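Alpha-galactosidase (Lactobacillus brevis, PDB 3MI6) probably hydrolyses terminal, non-reducing alpha-D-galactose residues of alpha-D-galactosides, as a member of glycoside hydrolase family 36. Local coordinates at residues H13-H18 / I40-T45; T19-Q24 / I34-R39; T72-Y77 / D185-N190. One frame throughout, in Å; residues are numbered along the deposited sequence.

Contact 1 (H13-H18 / I40-T45)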
loop_
_atom_site.group_PDB
_atom_site.type_symbol
_atom_site.label_atom_id
_atom_site.label_comp_id
_atom_site.label_asym_id
_atom_site.label_seq_id
_atom_site.Cartn_x
_atom_site.Cartn_y
_atom_site.Cartn_z
ATOM N N HIS D 13 -3.392 -6.401 -39.372
ATOM C CA HIS D 13 -4.313 -6.142 -38.308
ATOM C C HIS D 13 -5.074 -7.431 -38.048
ATOM O O HIS D 13 -5.859 -7.878 -38.866
ATOM C CB HIS D 13 -5.246 -5.025 -38.759
ATOM C CG HIS D 13 -6.203 -4.548 -37.711
ATOM N ND1 HIS D 13 -6.830 -5.397 -36.822
ATOM C CD2 HIS D 13 -6.680 -3.308 -37.448
ATOM C CE1 HIS D 13 -7.637 -4.698 -36.043
ATOM N NE2 HIS D 13 -7.562 -3.427 -36.400
ATOM N N LEU D 14 -4.809 -8.033 -36.896
ATOM C CA LEU D 14 -5.500 -9.230 -36.444
ATOM C C LEU D 14 -6.742 -8.912 -35.555
ATOM O O LEU D 14 -6.656 -8.136 -34.592
ATOM C CB LEU D 14 -4.498 -10.106 -35.691
ATOM C CG LEU D 14 -3.440 -10.877 -36.507
ATOM C CD1 LEU D 14 -2.454 -9.967 -37.208
ATOM C CD2 LEU D 14 -2.697 -11.891 -35.621
ATOM N N GLN D 15 -7.893 -9.495 -35.893
ATOM C CA GLN D 15 -9.125 -9.321 -35.113
ATOM C C GLN D 15 -9.702 -10.629 -34.595
ATOM O O GLN D 15 -10.082 -11.514 -35.374
ATOM C CB GLN D 15 -10.211 -8.610 -35.916
ATOM C CG GLN D 15 -9.984 -7.123 -36.100
ATOM C CD GLN D 15 -11.241 -6.422 -36.549
ATOM O OE1 GLN D 15 -12.016 -6.967 -37.328
ATOM N NE2 GLN D 15 -11.462 -5.217 -36.049
ATOM N N THR D 16 -9.763 -10.747 -33.272
ATOM C CA THR D 16 -10.484 -11.837 -32.645
ATOM C C THR D 16 -11.901 -11.320 -32.362
ATOM O O THR D 16 -12.253 -10.205 -32.768
ATOM C CB THR D 16 -9.779 -12.302 -31.352
ATOM O OG1 THR D 16 -9.374 -11.163 -30.583
ATOM C CG2 THR D 16 -8.546 -13.090 -31.684
ATOM N N ASP D 17 -12.727 -12.103 -31.687
ATOM C CA ASP D 17 -14.030 -11.588 -31.328
ATOM C C ASP D 17 -13.976 -10.240 -30.575
ATOM O O ASP D 17 -14.835 -9.376 -30.796
ATOM C CB ASP D 17 -14.842 -12.634 -30.572
ATOM C CG ASP D 17 -15.326 -13.745 -31.481
ATOM O OD1 ASP D 17 -15.142 -13.592 -32.707
ATOM O OD2 ASP D 17 -15.885 -14.756 -30.988
ATOM N N HIS D 18 -12.961 -10.033 -29.728
ATOM C CA HIS D 18 -12.931 -8.834 -28.879
ATOM C C HIS D 18 -11.606 -8.074 -28.852
ATOM O O HIS D 18 -11.517 -7.001 -28.253
ATOM C CB HIS D 18 -13.391 -9.173 -27.457
ATOM C CG HIS D 18 -14.650 -9.979 -27.419
ATOM N ND1 HIS D 18 -14.650 -11.355 -27.364
ATOM C CD2 HIS D 18 -15.951 -9.603 -27.467
ATOM C CE1 HIS D 18 -15.898 -11.792 -27.370
ATOM N NE2 HIS D 18 -16.707 -10.750 -27.429
ATOM N N ILE D 40 -10.596 -2.702 -32.177
ATOM C CA ILE D 40 -10.888 -1.413 -32.803
ATOM C C ILE D 40 -11.038 -1.605 -34.310
ATOM O O ILE D 40 -10.683 -2.641 -34.844
ATOM C CB ILE D 40 -9.846 -0.310 -32.457
ATOM C CG1 ILE D 40 -8.537 -0.499 -33.221
ATOM C CG2 ILE D 40 -9.600 -0.258 -30.967
ATOM C CD1 ILE D 40 -7.494 0.555 -32.909
ATOM N N HIS D 41 -11.577 -0.604 -34.990
ATOM C CA HIS D 41 -11.959 -0.760 -36.390
ATOM C C HIS D 41 -10.775 -0.922 -37.327
ATOM O O HIS D 41 -9.709 -0.365 -37.089
ATOM C CB HIS D 41 -12.820 0.424 -36.836
ATOM C CG HIS D 41 -14.288 0.180 -36.709
ATOM N ND1 HIS D 41 -15.099 0.943 -35.902
ATOM C CD2 HIS D 41 -15.090 -0.747 -37.282
ATOM C CE1 HIS D 41 -16.343 0.500 -35.986
ATOM N NE2 HIS D 41 -16.364 -0.524 -36.817
ATOM N N VAL D 42 -10.965 -1.677 -38.403
ATOM C CA VAL D 42 -9.932 -1.768 -39.434
ATOM C C VAL D 42 -9.767 -0.451 -40.199
ATOM O O VAL D 42 -10.753 0.200 -40.554
ATOM C CB VAL D 42 -10.195 -2.911 -40.446
ATOM C CG1 VAL D 42 -9.099 -2.927 -41.486
ATOM C CG2 VAL D 42 -10.268 -4.258 -39.735
ATOM N N GLN D 43 -8.519 -0.066 -40.447
ATOM C CA GLN D 43 -8.202 1.191 -41.108
ATOM C C GLN D 43 -6.915 0.993 -41.875
ATOM O O GLN D 43 -6.057 0.232 -41.441
ATOM C CB GLN D 43 -7.996 2.302 -40.084
ATOM C CG GLN D 43 -9.246 2.720 -39.339
ATOM C CD GLN D 43 -9.943 3.907 -39.978
ATOM O OE1 GLN D 43 -9.886 4.097 -41.199
ATOM N NE2 GLN D 43 -10.612 4.715 -39.153
ATOM N N PRO D 44 -6.763 1.693 -43.009
ATOM C CA PRO D 44 -5.635 1.444 -43.910
ATOM C C PRO D 44 -4.329 1.756 -43.217
ATOM O O PRO D 44 -3.362 1.008 -43.304
ATOM C CB PRO D 44 -5.864 2.452 -45.040
ATOM C CG PRO D 44 -7.295 2.831 -44.939
ATOM C CD PRO D 44 -7.601 2.802 -43.487
ATOM N N THR D 45 -4.319 2.879 -42.521
ATOM C CA THR D 45 -3.135 3.350 -41.847
ATOM C C THR D 45 -3.564 3.977 -40.513
ATOM O O THR D 45 -4.722 4.364 -40.353
ATOM C CB THR D 45 -2.404 4.377 -42.717
ATOM O OG1 THR D 45 -1.078 4.581 -42.221
ATOM C CG2 THR D 45 -3.160 5.705 -42.730
#
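Gln15 reaches the segment 40-45 because its first torsion sets CG anti to its own carbonyl carbon (chi1 -74°) and the second carries CD onward in an extended line, while His13 has CG anti to the backbone N (chi1 -175°) and its NE2 ends near Ile40 O. The two side chains thus converge on the backbone of Ile40. Gln15 NE2 donates to Ile40 O at 2.9 Å, but the angle at the hydrogen is only 126°, and the bond is weak. Beside it the His13 ring presents its edge: His13 NE2 lies 3.6 Å from Ile40 O, close to the ring plane, a close approach and not a hydrogen bond. Val42 meets both side chains. Its CG2 methyl stands over one face of the imidazole, 4.4 Å from His13 CD2, and also meets the amide of Gln15, with Val42 CG2 4.0 Å from Gln15 CD. An alanine in place of Gln15 would probably leave Ile40 O without this weak donor and open a gap beside the Val42 methyl. The example illustrates how a loop without regular structure can lie against a strand through one weak side-chain-to-backbone bond and van der Waals contact. The loop also touches the second subunit: the His41 ring meets Tyr703 of that subunit, and Gln43 NE2 bonds to its Glu706. Strand 11-15 itself runs between strands 4-6 and 19-25 of a four-stranded antiparallel sheet: Val42 also touches His4 on the first of these neighbours, and His13 rests on Ser20 and Ile22 of the second.

Contact 2 (T19-Q24 / I34-R39)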
loop_
_atom_site.group_PDB
_atom_site.type_symbol
_atom_site.label_atom_id
_atom_site.label_comp_id
_atom_site.label_asym_id
_atom_site.label_seq_id
_atom_site.Cartn_x
_atom_site.Cartn_y
_atom_site.Cartn_z
ATOM N N THR D 19 -10.577 -8.606 -29.502
ATOM C CA THR D 19 -9.288 -7.922 -29.490
ATOM C C THR D 19 -8.753 -7.507 -30.873
ATOM O O THR D 19 -9.194 -8.012 -31.912
ATOM C CB THR D 19 -8.233 -8.724 -28.670
ATOM O OG1 THR D 19 -7.630 -9.749 -29.466
ATOM C CG2 THR D 19 -8.891 -9.371 -27.464
ATOM N N SER D 20 -7.805 -6.575 -30.869
ATOM C CA SER D 20 -7.115 -6.163 -32.084
ATOM C C SER D 20 -5.626 -6.078 -31.841
ATOM O O SER D 20 -5.167 -5.256 -31.059
ATOM C CB SER D 20 -7.603 -4.790 -32.569
ATOM O OG SER D 20 -8.944 -4.841 -33.028
ATOM N N TYR D 21 -4.873 -6.928 -32.519
ATOM C CA TYR D 21 -3.423 -6.848 -32.548
ATOM C C TYR D 21 -3.089 -6.240 -33.914
ATOM O O TYR D 21 -3.482 -6.778 -34.943
ATOM C CB TYR D 21 -2.865 -8.264 -32.428
ATOM C CG TYR D 21 -1.374 -8.403 -32.157
ATOM C CD1 TYR D 21 -0.438 -8.146 -33.147
ATOM C CD2 TYR D 21 -0.913 -8.853 -30.924
ATOM C CE1 TYR D 21 0.909 -8.293 -32.910
ATOM C CE2 TYR D 21 0.429 -9.014 -30.676
ATOM C CZ TYR D 21 1.339 -8.736 -31.673
ATOM O OH TYR D 21 2.684 -8.886 -31.426
ATOM N N ILE D 22 -2.401 -5.106 -33.926
ATOM C CA ILE D 22 -2.106 -4.412 -35.167
ATOM C C ILE D 22 -0.620 -4.070 -35.264
ATOM O O ILE D 22 -0.049 -3.491 -34.330
ATOM C CB ILE D 22 -2.874 -3.083 -35.262
ATOM C CG1 ILE D 22 -4.362 -3.277 -34.974
ATOM C CG2 ILE D 22 -2.668 -2.429 -36.614
ATOM C CD1 ILE D 22 -5.109 -1.942 -34.744
ATOM N N PHE D 23 0.004 -4.410 -36.394
ATOM C CA PHE D 23 1.352 -3.923 -36.683
ATOM C C PHE D 23 1.538 -3.485 -38.133
ATOM O O PHE D 23 0.683 -3.744 -38.975
ATOM C CB PHE D 23 2.428 -4.935 -36.274
ATOM C CG PHE D 23 2.373 -6.247 -37.020
ATOM C CD1 PHE D 23 1.465 -7.228 -36.659
ATOM C CD2 PHE D 23 3.266 -6.511 -38.052
ATOM C CE1 PHE D 23 1.429 -8.437 -37.318
ATOM C CE2 PHE D 23 3.234 -7.730 -38.727
ATOM C CZ PHE D 23 2.315 -8.693 -38.356
ATOM N N GLN D 24 2.668 -2.838 -38.410
ATOM C CA GLN D 24 2.921 -2.232 -39.711
ATOM C C GLN D 24 4.381 -2.358 -40.139
ATOM O O GLN D 24 5.295 -2.164 -39.333
ATOM C CB GLN D 24 2.527 -0.757 -39.678
ATOM C CG GLN D 24 2.585 -0.060 -41.023
ATOM C CD GLN D 24 2.128 1.398 -40.949
ATOM O OE1 GLN D 24 2.364 2.094 -39.951
ATOM N NE2 GLN D 24 1.481 1.869 -42.015
ATOM N N ILE D 34 1.766 -1.505 -33.412
ATOM C CA ILE D 34 0.921 -0.316 -33.315
ATOM C C ILE D 34 -0.003 -0.354 -32.081
ATOM O O ILE D 34 -0.122 0.627 -31.352
ATOM C CB ILE D 34 0.053 -0.114 -34.594
ATOM C CG1 ILE D 34 0.868 -0.364 -35.854
ATOM C CG2 ILE D 34 -0.528 1.293 -34.652
ATOM C CD1 ILE D 34 0.137 0.028 -37.093
ATOM N N TYR D 35 -0.653 -1.488 -31.851
ATOM C CA TYR D 35 -1.669 -1.554 -30.817
ATOM C C TYR D 35 -2.151 -2.972 -30.517
ATOM O O TYR D 35 -2.356 -3.774 -31.426
ATOM C CB TYR D 35 -2.860 -0.680 -31.211
ATOM C CG TYR D 35 -4.070 -0.940 -30.364
ATOM C CD1 TYR D 35 -4.237 -0.300 -29.134
ATOM C CD2 TYR D 35 -5.044 -1.835 -30.777
ATOM C CE1 TYR D 35 -5.363 -0.548 -28.343
ATOM C CE2 TYR D 35 -6.152 -2.089 -30.001
ATOM C CZ TYR D 35 -6.306 -1.448 -28.787
ATOM O OH TYR D 35 -7.418 -1.709 -28.032
ATOM N N TYR D 36 -2.331 -3.276 -29.238
ATOM C CA TYR D 36 -2.902 -4.559 -28.821
ATOM C C TYR D 36 -3.771 -4.225 -27.632
ATOM O O TYR D 36 -3.304 -3.633 -26.659
ATOM C CB TYR D 36 -1.810 -5.585 -28.476
ATOM C CG TYR D 36 -2.305 -6.989 -28.157
ATOM C CD1 TYR D 36 -3.534 -7.447 -28.617
ATOM C CD2 TYR D 36 -1.523 -7.866 -27.410
ATOM C CE1 TYR D 36 -3.985 -8.744 -28.321
ATOM C CE2 TYR D 36 -1.962 -9.160 -27.105
ATOM C CZ TYR D 36 -3.193 -9.597 -27.559
ATOM O OH TYR D 36 -3.620 -10.882 -27.248
ATOM N N GLY D 37 -5.053 -4.546 -27.738
ATOM C CA GLY D 37 -6.025 -4.071 -26.772
ATOM C C GLY D 37 -7.404 -4.534 -27.175
ATOM O O GLY D 37 -7.532 -5.430 -28.002
ATOM N N PRO D 38 -8.452 -3.943 -26.580
ATOM C CA PRO D 38 -9.796 -4.288 -27.060
ATOM C C PRO D 38 -9.904 -4.037 -28.571
ATOM O O PRO D 38 -9.144 -3.231 -29.120
ATOM C CB PRO D 38 -10.700 -3.325 -26.282
ATOM C CG PRO D 38 -9.919 -2.951 -25.070
ATOM C CD PRO D 38 -8.481 -2.988 -25.454
ATOM N N ARG D 39 -10.831 -4.722 -29.234
ATOM C CA ARG D 39 -11.007 -4.570 -30.674
ATOM C C ARG D 39 -11.262 -3.123 -31.106
ATOM O O ARG D 39 -12.035 -2.393 -30.476
ATOM C CB ARG D 39 -12.135 -5.477 -31.159
ATOM C CG ARG D 39 -12.266 -5.542 -32.680
ATOM C CD ARG D 39 -12.916 -6.860 -33.115
ATOM N NE ARG D 39 -13.460 -6.835 -34.472
ATOM C CZ ARG D 39 -14.390 -7.684 -34.893
ATOM N NH1 ARG D 39 -14.864 -8.593 -34.052
ATOM N NH2 ARG D 39 -14.861 -7.622 -36.132
HETATM O O HOH W 1 -6.246 -11.446 -28.038
#
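Ile22 and Tyr35 exchange backbone bonds in this antiparallel beta hairpin, and around Ile22 the ladder takes the form of a classic beta bulge. Ile22 N gives its hydrogen to Tyr35 O at 2.8 Å. In return Ile22 O accepts twice, from Ile34 N at 2.8 Å and from Tyr35 N at 3.2 Å, so that two residues of one strand face a single residue of the other. Farther along, Ser20 N donates to Gly37 O at 3.1 Å with a nearly straight bond (165°), whereas the return bond from Gly37 N to Ser20 O is weak. At Gly37 the chain turns a corner, though Pro38 still pairs with Thr19; beyond it Ser20 OG lies against Arg39 and bonds to the backbone N of Ile40.

The packing differs between the two faces. On one, shared by Ile22 and Tyr35, Ile22 CD1 approaches the tyrosine ring. Ile34 points toward the other strand, and its CD1 lies 3.8 Å from Ile22 CG2. Tyr21 and Tyr36 are a non-hydrogen-bonded pair, so both point to the other face; each has CG anti to the backbone N (Tyr21 chi1 -168°). Their rings meet edge to face with planes at 56°, Tyr21 CD2 standing over the centre of the Tyr36 ring. They press on Ile160 of strand 159-167, so this face of the hairpin is applied to the large sheet of the N-terminal domain, and Tyr21 OH bonds to Glu76. In the plane of the Tyr36 ring, at its edge, a water bridges the strands, 2.6 Å from Thr19 OG1, itself bonded to Thr16 OG1, and 2.8 Å from Tyr36 OH.

Contact 3 (T72-Y77 / D185-N190)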
loop_
_atom_site.group_PDB
_atom_site.type_symbol
_atom_site.label_atom_id
_atom_site.label_comp_id
_atom_site.label_asym_id
_atom_site.label_seq_id
_atom_site.Cartn_x
_atom_site.Cartn_y
_atom_site.Cartn_z
ATOM N N THR D 72 12.462 4.892 -29.321
ATOM C CA THR D 72 11.091 5.309 -29.067
ATOM C C THR D 72 10.085 4.613 -29.989
ATOM O O THR D 72 8.934 5.045 -30.086
ATOM C CB THR D 72 10.911 6.827 -29.237
ATOM O OG1 THR D 72 10.923 7.146 -30.632
ATOM C CG2 THR D 72 12.010 7.604 -28.516
ATOM N N ILE D 73 10.510 3.545 -30.662
ATOM C CA ILE D 73 9.625 2.815 -31.563
ATOM C C ILE D 73 9.272 1.416 -31.075
ATOM O O ILE D 73 10.146 0.568 -30.937
ATOM C CB ILE D 73 10.234 2.677 -32.974
ATOM C CG1 ILE D 73 10.300 4.035 -33.684
ATOM C CG2 ILE D 73 9.424 1.690 -33.798
ATOM C CD1 ILE D 73 10.850 3.948 -35.092
ATOM N N LYS D 74 7.989 1.177 -30.828
ATOM C CA LYS D 74 7.509 -0.154 -30.496
ATOM C C LYS D 74 7.777 -1.170 -31.614
ATOM O O LYS D 74 7.355 -1.000 -32.753
ATOM C CB LYS D 74 6.020 -0.124 -30.202
ATOM C CG LYS D 74 5.636 0.481 -28.871
ATOM C CD LYS D 74 4.211 0.999 -28.958
ATOM C CE LYS D 74 4.198 2.173 -29.910
ATOM N NZ LYS D 74 2.845 2.556 -30.315
ATOM N N ALA D 75 8.472 -2.247 -31.278
ATOM C CA ALA D 75 8.853 -3.225 -32.276
ATOM C C ALA D 75 8.107 -4.521 -32.102
ATOM O O ALA D 75 7.525 -4.797 -31.049
ATOM C CB ALA D 75 10.324 -3.481 -32.210
ATOM N N GLU D 76 8.161 -5.333 -33.140
ATOM C CA GLU D 76 7.452 -6.597 -33.160
ATOM C C GLU D 76 8.421 -7.759 -32.944
ATOM O O GLU D 76 8.047 -8.810 -32.446
ATOM C CB GLU D 76 6.729 -6.742 -34.494
ATOM C CG GLU D 76 5.785 -7.904 -34.557
ATOM C CD GLU D 76 4.525 -7.687 -33.733
ATOM O OE1 GLU D 76 4.371 -6.596 -33.131
ATOM O OE2 GLU D 76 3.686 -8.616 -33.704
ATOM N N TYR D 77 9.678 -7.555 -33.307
ATOM C CA TYR D 77 10.701 -8.579 -33.169
ATOM C C TYR D 77 12.021 -7.886 -33.377
ATOM O O TYR D 77 12.548 -7.888 -34.471
ATOM C CB TYR D 77 10.513 -9.697 -34.212
ATOM C CG TYR D 77 11.072 -11.026 -33.776
ATOM C CD1 TYR D 77 10.385 -11.830 -32.886
ATOM C CD2 TYR D 77 12.289 -11.469 -34.236
ATOM C CE1 TYR D 77 10.891 -13.033 -32.468
ATOM C CE2 TYR D 77 12.803 -12.667 -33.832
ATOM C CZ TYR D 77 12.104 -13.447 -32.945
ATOM O OH TYR D 77 12.632 -14.654 -32.536
ATOM N N ASP D 185 5.534 -5.086 -27.493
ATOM C CA ASP D 185 5.774 -3.769 -26.941
ATOM C C ASP D 185 4.448 -3.061 -26.692
ATOM O O ASP D 185 3.597 -2.997 -27.583
ATOM C CB ASP D 185 6.659 -2.942 -27.872
ATOM C CG ASP D 185 8.108 -3.420 -27.894
ATOM O OD1 ASP D 185 8.536 -4.124 -26.945
ATOM O OD2 ASP D 185 8.827 -3.073 -28.856
ATOM N N LEU D 186 4.274 -2.548 -25.471
ATOM C CA LEU D 186 3.113 -1.747 -25.121
ATOM C C LEU D 186 3.559 -0.329 -24.819
ATOM O O LEU D 186 4.710 -0.104 -24.431
ATOM C CB LEU D 186 2.409 -2.339 -23.912
ATOM C CG LEU D 186 1.870 -3.765 -24.043
ATOM C CD1 LEU D 186 1.505 -4.318 -22.662
ATOM C CD2 LEU D 186 0.686 -3.824 -24.998
ATOM N N PRO D 187 2.637 0.635 -24.987
ATOM C CA PRO D 187 2.895 2.076 -24.902
ATOM C C PRO D 187 3.085 2.630 -23.481
ATOM O O PRO D 187 3.550 3.760 -23.371
ATOM C CB PRO D 187 1.632 2.685 -25.521
ATOM C CG PRO D 187 0.832 1.535 -26.044
ATOM C CD PRO D 187 1.220 0.364 -25.270
ATOM N N ASP D 188 2.710 1.888 -22.441
ATOM C CA ASP D 188 2.921 2.318 -21.046
ATOM C C ASP D 188 3.287 1.168 -20.095
ATOM O O ASP D 188 3.380 0.012 -20.499
ATOM C CB ASP D 188 1.693 3.055 -20.504
ATOM C CG ASP D 188 0.517 2.119 -20.215
ATOM O OD1 ASP D 188 0.541 1.409 -19.171
ATOM O OD2 ASP D 188 -0.443 2.117 -21.025
ATOM N N ALA D 189 3.478 1.477 -18.821
ATOM C CA ALA D 189 3.919 0.456 -17.881
ATOM C C ALA D 189 3.096 0.472 -16.607
ATOM O O ALA D 189 3.578 0.090 -15.527
ATOM C CB ALA D 189 5.381 0.630 -17.556
ATOM N N ASN D 190 1.854 0.926 -16.726
ATOM C CA ASN D 190 0.953 0.859 -15.587
ATOM C C ASN D 190 0.319 -0.533 -15.481
ATOM O O ASN D 190 -0.906 -0.663 -15.575
ATOM C CB ASN D 190 -0.138 1.952 -15.646
ATOM C CG ASN D 190 0.424 3.359 -15.934
ATOM O OD1 ASN D 190 -0.226 4.170 -16.623
ATOM N ND2 ASN D 190 1.623 3.653 -15.419
#
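Ala75 and Asp185 make the tight half of this contact. Ala75 N donates to Asp185 OD2 at 2.6 Å, nearly straight at 159°, and the carboxylate receives it on the anti lone pair, the one turned away from its other oxygen. The first torsion of Asp185 puts CG anti to its carbonyl carbon (chi1 -72°), which brings CG toward the loop; OD2 then meets Ala75 N. Close beside the bond the Ala75 methyl also packs on the carboxylate, with CB 3.7 Å from Asp185 OD2. Lys74 adds an apolar flank: its side chain and that of Asp185 run antiparallel alongside one another, and Lys74 CG comes within 3.7 Å of Asp185 CB.

Beyond this point the fit slackens. The lysine chain bends at its third torsion, and Lys74 CD stays 4.3 Å from Pro187 N. Lys74 and Pro187 are partly exposed and border the second subunit; Arg681 of that subunit packs on Pro187 and brings a like charge close to Lys74 NZ. Past the proline the segment leaves the loop behind, Asp188 OD1 closing an Asx turn by accepting from Asn190 N.

In the fold, the contact joins the long loop between strands 31-36 and 90-93 to the end of strand 174-186. Its chemistry is that of a divided carboxylate, one oxygen of Asp185 gripping the loop backbone while OD1 forms a salt bridge with Arg271 on strand 270-274. A side chain held at both oxygens in this way is probably kept from turning, and the arginine is likely to favour its charged form.

Contact 2 is the buried member of the three, a hairpin held by backbone bonds and by tyrosine and isoleucine packing; contacts 1 and 3 are partly buried and rely on side chains that reach for a backbone. Contacts 1 and 2 share one sheet, strands 11-15 and 19-25 being neighbours in it, and contact 2 is nested in the loop that contact 1 closes. Contact 3 joins a loop to the strand 174-186 of another sheet, its centre about 12 Å from that of contact 2. A neutral amide serves contact 1; a carboxylate, probably charged, serves contact 3. All three border the second subunit and lie away from the predicted active site.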